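Local structure of protein YibA (Escherichia coli, 1OYZ) at residues 16-29 / 42-55. The protein is of unknown function, possibly an oxidoreductase, and is built largely of helices including HEAT repeats. Residues are numbered along the deposited sequence; the frame is centred on the assembly and turned at random.
Sequences LYNQCKKLNDDELF and SSARVLQLRGGQDA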
loop_
_atom_site.group_PDB
_atom_site.type_symbol
_atom_site.label_atom_id
_atom_site.label_comp_id
_atom_site.label_asym_id
_atom_site.label_seq_id
_atom_site.Cartn_x
_atom_site.Cartn_y
_atom_site.Cartn_z
ATOM N N LEU A 16 7.418 7.833 22.987
ATOM C CA LEU A 16 8.129 9.014 22.536
ATOM C C LEU A 16 7.165 10.016 21.905
ATOM O O LEU A 16 7.331 11.223 22.023
ATOM C CB LEU A 16 9.204 8.589 21.531
ATOM C CG LEU A 16 10.287 9.577 21.075
ATOM C CD1 LEU A 16 9.856 10.193 19.800
ATOM C CD2 LEU A 16 10.583 10.637 22.125
ATOM N N TYR A 17 6.152 9.504 21.240
ATOM C CA TYR A 17 5.177 10.365 20.601
ATOM C C TYR A 17 4.428 11.179 21.683
ATOM O O TYR A 17 4.230 12.399 21.533
ATOM C CB TYR A 17 4.238 9.507 19.774
ATOM C CG TYR A 17 2.976 10.192 19.333
ATOM C CD1 TYR A 17 2.998 11.173 18.351
ATOM C CD2 TYR A 17 1.741 9.797 19.861
ATOM C CE1 TYR A 17 1.821 11.746 17.875
ATOM C CE2 TYR A 17 0.552 10.356 19.413
ATOM C CZ TYR A 17 0.600 11.325 18.414
ATOM O OH TYR A 17 -0.566 11.830 17.934
ATOM N N ASN A 18 4.056 10.509 22.773
ATOM C CA ASN A 18 3.379 11.181 23.888
ATOM C C ASN A 18 4.297 12.200 24.530
ATOM O O ASN A 18 3.836 13.241 24.975
ATOM C CB ASN A 18 2.936 10.190 24.958
ATOM C CG ASN A 18 1.755 9.369 24.535
ATOM O OD1 ASN A 18 1.456 8.357 25.153
ATOM N ND2 ASN A 18 1.069 9.795 23.484
ATOM N N GLN A 19 5.594 11.919 24.598
ATOM C CA GLN A 19 6.494 12.914 25.178
ATOM C C GLN A 19 6.485 14.176 24.322
ATOM O O GLN A 19 6.429 15.281 24.854
ATOM C CB GLN A 19 7.937 12.416 25.251
ATOM C CG GLN A 19 8.304 11.649 26.496
ATOM C CD GLN A 19 9.786 11.314 26.523
ATOM O OE1 GLN A 19 10.296 10.643 25.629
ATOM N NE2 GLN A 19 10.484 11.794 27.538
ATOM N N CYS A 20 6.558 13.998 22.996
ATOM C CA CYS A 20 6.575 15.117 22.062
ATOM C C CYS A 20 5.349 15.992 22.216
ATOM O O CYS A 20 5.434 17.214 22.076
ATOM C CB CYS A 20 6.667 14.618 20.608
ATOM S SG CYS A 20 8.299 13.987 20.097
ATOM N N LYS A 21 4.208 15.374 22.489
ATOM C CA LYS A 21 2.966 16.118 22.667
ATOM C C LYS A 21 3.040 17.136 23.807
ATOM O O LYS A 21 2.335 18.146 23.766
ATOM C CB LYS A 21 1.792 15.158 22.886
ATOM C CG LYS A 21 1.442 14.416 21.608
ATOM C CD LYS A 21 0.378 13.337 21.775
ATOM C CE LYS A 21 -0.994 13.905 22.022
ATOM N NZ LYS A 21 -2.006 12.804 21.891
ATOM N N LYS A 22 3.893 16.894 24.803
ATOM C CA LYS A 22 4.022 17.839 25.918
ATOM C C LYS A 22 4.698 19.141 25.506
ATOM O O LYS A 22 4.592 20.135 26.209
ATOM C CB LYS A 22 4.826 17.230 27.074
ATOM C CG LYS A 22 4.102 16.129 27.831
ATOM C CD LYS A 22 4.926 15.604 28.996
ATOM C CE LYS A 22 4.396 14.247 29.447
ATOM N NZ LYS A 22 4.487 13.223 28.345
ATOM N N LEU A 23 5.381 19.123 24.362
ATOM C CA LEU A 23 6.112 20.283 23.855
ATOM C C LEU A 23 5.275 21.358 23.146
ATOM O O LEU A 23 4.245 21.041 22.562
ATOM C CB LEU A 23 7.199 19.793 22.890
ATOM C CG LEU A 23 8.179 18.772 23.472
ATOM C CD1 LEU A 23 9.067 18.244 22.377
ATOM C CD2 LEU A 23 8.991 19.414 24.583
ATOM N N ASN A 24 5.713 22.624 23.186
ATOM C CA ASN A 24 4.978 23.683 22.477
ATOM C C ASN A 24 5.438 23.740 21.007
ATOM O O ASN A 24 6.435 23.118 20.646
ATOM C CB ASN A 24 5.184 25.045 23.152
ATOM C CG ASN A 24 6.619 25.520 23.105
ATOM O OD1 ASN A 24 7.182 25.765 22.033
ATOM N ND2 ASN A 24 7.223 25.659 24.279
ATOM N N ASP A 25 4.719 24.475 20.166
ATOM C CA ASP A 25 5.069 24.553 18.749
ATOM C C ASP A 25 6.513 24.889 18.500
ATOM O O ASP A 25 7.205 24.186 17.766
ATOM C CB ASP A 25 4.203 25.578 18.022
ATOM C CG ASP A 25 2.783 25.105 17.849
ATOM O OD1 ASP A 25 2.504 23.948 18.244
ATOM O OD2 ASP A 25 1.953 25.884 17.319
ATOM N N ASP A 26 6.951 25.982 19.106
ATOM C CA ASP A 26 8.317 26.449 18.973
ATOM C C ASP A 26 9.324 25.324 19.178
ATOM O O ASP A 26 10.319 25.239 18.452
ATOM C CB ASP A 26 8.585 27.565 19.988
ATOM C CG ASP A 26 10.066 27.833 20.182
ATOM O OD1 ASP A 26 10.718 28.373 19.252
ATOM O OD2 ASP A 26 10.592 27.496 21.269
ATOM N N GLU A 27 9.067 24.459 20.160
ATOM C CA GLU A 27 9.978 23.362 20.449
ATOM C C GLU A 27 9.877 22.258 19.410
ATOM O O GLU A 27 10.881 21.671 19.031
ATOM C CB GLU A 27 9.706 22.823 21.853
ATOM C CG GLU A 27 9.882 23.920 22.877
ATOM C CD GLU A 27 9.313 23.606 24.239
ATOM O OE1 GLU A 27 8.253 22.947 24.323
ATOM O OE2 GLU A 27 9.921 24.060 25.230
ATOM N N LEU A 28 8.662 21.995 18.948
ATOM C CA LEU A 28 8.449 20.963 17.950
ATOM C C LEU A 28 9.110 21.386 16.647
ATOM O O LEU A 28 9.819 20.599 16.010
ATOM C CB LEU A 28 6.955 20.734 17.741
ATOM C CG LEU A 28 6.223 20.199 18.969
ATOM C CD1 LEU A 28 4.758 20.090 18.646
ATOM C CD2 LEU A 28 6.792 18.857 19.381
ATOM N N PHE A 29 8.903 22.645 16.273
ATOM C CA PHE A 29 9.499 23.180 15.064
ATOM C C PHE A 29 11.004 22.965 15.080
ATOM O O PHE A 29 11.599 22.558 14.088
ATOM C CB PHE A 29 9.203 24.677 14.938
ATOM C CG PHE A 29 7.752 24.998 14.793
ATOM C CD1 PHE A 29 6.899 24.146 14.097
ATOM C CD2 PHE A 29 7.239 26.180 15.307
ATOM C CE1 PHE A 29 5.547 24.476 13.911
ATOM C CE2 PHE A 29 5.890 26.516 15.126
ATOM C CZ PHE A 29 5.045 25.662 14.426
ATOM N N SER A 42 8.384 12.049 14.858
ATOM C CA SER A 42 7.527 12.107 16.035
ATOM C C SER A 42 7.001 13.524 16.204
ATOM O O SER A 42 5.784 13.740 16.357
ATOM C CB SER A 42 8.319 11.665 17.271
ATOM O OG SER A 42 8.609 10.265 17.208
ATOM N N SER A 43 7.920 14.486 16.165
ATOM C CA SER A 43 7.572 15.898 16.276
ATOM C C SER A 43 6.548 16.254 15.194
ATOM O O SER A 43 5.494 16.823 15.472
ATOM C CB SER A 43 8.834 16.754 16.108
ATOM O OG SER A 43 8.491 18.121 15.901
ATOM N N ALA A 44 6.861 15.899 13.954
ATOM C CA ALA A 44 5.960 16.176 12.843
ATOM C C ALA A 44 4.599 15.526 13.063
ATOM O O ALA A 44 3.572 16.097 12.713
ATOM C CB ALA A 44 6.582 15.670 11.526
ATOM N N ARG A 45 4.573 14.326 13.632
ATOM C CA ARG A 45 3.285 13.662 13.865
ATOM C C ARG A 45 2.455 14.515 14.830
ATOM O O ARG A 45 1.268 14.693 14.622
ATOM C CB ARG A 45 3.465 12.248 14.455
ATOM C CG ARG A 45 4.069 11.194 13.498
ATOM C CD ARG A 45 4.162 9.791 14.152
ATOM N NE ARG A 45 2.837 9.286 14.548
ATOM C CZ ARG A 45 2.610 8.461 15.578
ATOM N NH1 ARG A 45 1.373 8.065 15.849
ATOM N NH2 ARG A 45 3.612 8.025 16.342
ATOM N N VAL A 46 3.083 15.051 15.872
ATOM C CA VAL A 46 2.336 15.868 16.816
ATOM C C VAL A 46 1.819 17.077 16.069
ATOM O O VAL A 46 0.675 17.507 16.265
ATOM C CB VAL A 46 3.199 16.331 17.993
ATOM C CG1 VAL A 46 2.341 17.094 18.990
ATOM C CG2 VAL A 46 3.856 15.142 18.651
ATOM N N LEU A 47 2.650 17.606 15.174
ATOM C CA LEU A 47 2.223 18.773 14.396
ATOM C C LEU A 47 1.029 18.431 13.491
ATOM O O LEU A 47 0.089 19.221 13.375
ATOM C CB LEU A 47 3.404 19.350 13.577
ATOM C CG LEU A 47 4.507 19.971 14.462
ATOM C CD1 LEU A 47 5.653 20.562 13.659
ATOM C CD2 LEU A 47 3.862 21.044 15.279
ATOM N N GLN A 48 1.040 17.250 12.875
ATOM C CA GLN A 48 -0.077 16.877 12.007
ATOM C C GLN A 48 -1.360 16.795 12.828
ATOM O O GLN A 48 -2.439 17.094 12.320
ATOM C CB GLN A 48 0.146 15.513 11.308
ATOM C CG GLN A 48 1.273 15.423 10.263
ATOM C CD GLN A 48 1.564 13.957 9.861
ATOM O OE1 GLN A 48 1.568 13.076 10.714
ATOM N NE2 GLN A 48 1.823 13.708 8.570
ATOM N N LEU A 49 -1.235 16.384 14.090
ATOM C CA LEU A 49 -2.394 16.242 14.995
ATOM C C LEU A 49 -2.997 17.554 15.488
ATOM O O LEU A 49 -4.203 17.767 15.380
ATOM C CB LEU A 49 -2.020 15.395 16.230
ATOM C CG LEU A 49 -3.067 15.259 17.355
ATOM C CD1 LEU A 49 -4.198 14.374 16.892
ATOM C CD2 LEU A 49 -2.441 14.665 18.613
ATOM N N ARG A 50 -2.162 18.429 16.038
ATOM C CA ARG A 50 -2.653 19.694 16.589
ATOM C C ARG A 50 -2.575 20.789 15.566
ATOM O O ARG A 50 -3.365 21.725 15.570
ATOM C CB ARG A 50 -1.796 20.135 17.773
ATOM C CG ARG A 50 -1.516 19.071 18.808
ATOM C CD ARG A 50 -0.986 19.698 20.116
ATOM N NE ARG A 50 0.087 20.671 19.901
ATOM C CZ ARG A 50 1.241 20.671 20.563
ATOM N NH1 ARG A 50 1.460 19.739 21.469
ATOM N NH2 ARG A 50 2.164 21.624 20.347
ATOM N N GLY A 51 -1.560 20.658 14.723
ATOM C CA GLY A 51 -1.269 21.612 13.677
ATOM C C GLY A 51 -2.192 22.775 13.414
ATOM O O GLY A 51 -3.343 22.590 13.050
ATOM N N GLY A 52 -1.666 23.980 13.592
ATOM C CA GLY A 52 -2.431 25.181 13.324
ATOM C C GLY A 52 -1.739 25.975 12.220
ATOM O O GLY A 52 -0.732 25.518 11.658
ATOM N N GLN A 53 -2.252 27.168 11.925
ATOM C CA GLN A 53 -1.688 28.014 10.870
ATOM C C GLN A 53 -0.179 28.173 10.923
ATOM O O GLN A 53 0.480 28.119 9.895
ATOM C CB GLN A 53 -2.338 29.403 10.878
ATOM C CG GLN A 53 -1.741 30.376 9.851
ATOM C CD GLN A 53 -1.899 29.910 8.395
ATOM O OE1 GLN A 53 -1.353 30.526 7.468
ATOM N NE2 GLN A 53 -2.647 28.825 8.191
ATOM N N ASP A 54 0.374 28.390 12.106
ATOM C CA ASP A 54 1.814 28.535 12.199
ATOM C C ASP A 54 2.480 27.245 11.714
ATOM O O ASP A 54 3.485 27.302 11.026
ATOM C CB ASP A 54 2.269 28.842 13.639
ATOM C CG ASP A 54 1.789 30.195 14.137
ATOM O OD1 ASP A 54 1.199 30.949 13.327
ATOM O OD2 ASP A 54 2.009 30.509 15.339
ATOM N N ALA A 55 1.932 26.083 12.052
ATOM C CA ALA A 55 2.570 24.857 11.581
ATOM C C ALA A 55 2.375 24.694 10.060
ATOM O O ALA A 55 3.295 24.304 9.357
ATOM C CB ALA A 55 2.042 23.645 12.329
HETATM O O HOH W 1 0.652 25.389 14.593
HETATM O O HOH W 2 3.084 28.332 16.999
#
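Tyr17 and Leu28, from successive helices, both pack on helix 42-50: the axis of helix 16-21 approaches it to 8.8 Å at 60°, while helix 25-29 runs roughly antiparallel to it. Val46 is the shared knob, set among Tyr17, Cys20, Lys21 and Leu28. With CG1 anti to the backbone N (chi1 -176°), its methyls part: CG2 presses tightly on Cys20 CB at 3.5 Å, whereas CG1 reaches Leu28 CD1. Tyr17 fits between Ser42, Arg45, Val46 and Leu49; the Arg45 guanidinium lies flat over one ring face, planes 13° apart and CZ 4.1 Å from the centroid, and Lys21 CD lies toward the rim of the opposite face. Cutting Tyr17 back to an alanine would probably leave the Arg45 guanidinium without its stacking partner, free to turn, and open a gap beside Val46. Arg50 uses both terminal nitrogens end-on to grip one carbonyl, NH2 lying 3.1 Å from Leu23 O. The same NH2 forms a salt bridge with Asp25 OD1 at 3.2 Å. Ser43 OG donates to Leu28 O at 2.8 Å from above the carbonyl plane. Two waters link Asp25 OD2 to Gly52 N, Ala55 N and Asp54 OD2. Knobs-into-holes packing thus joins helix 42-50 to two successive helices near the N-terminal end of the all-helical array, while Arg50 ties their turn to it and probably offsets the charge of Asp25.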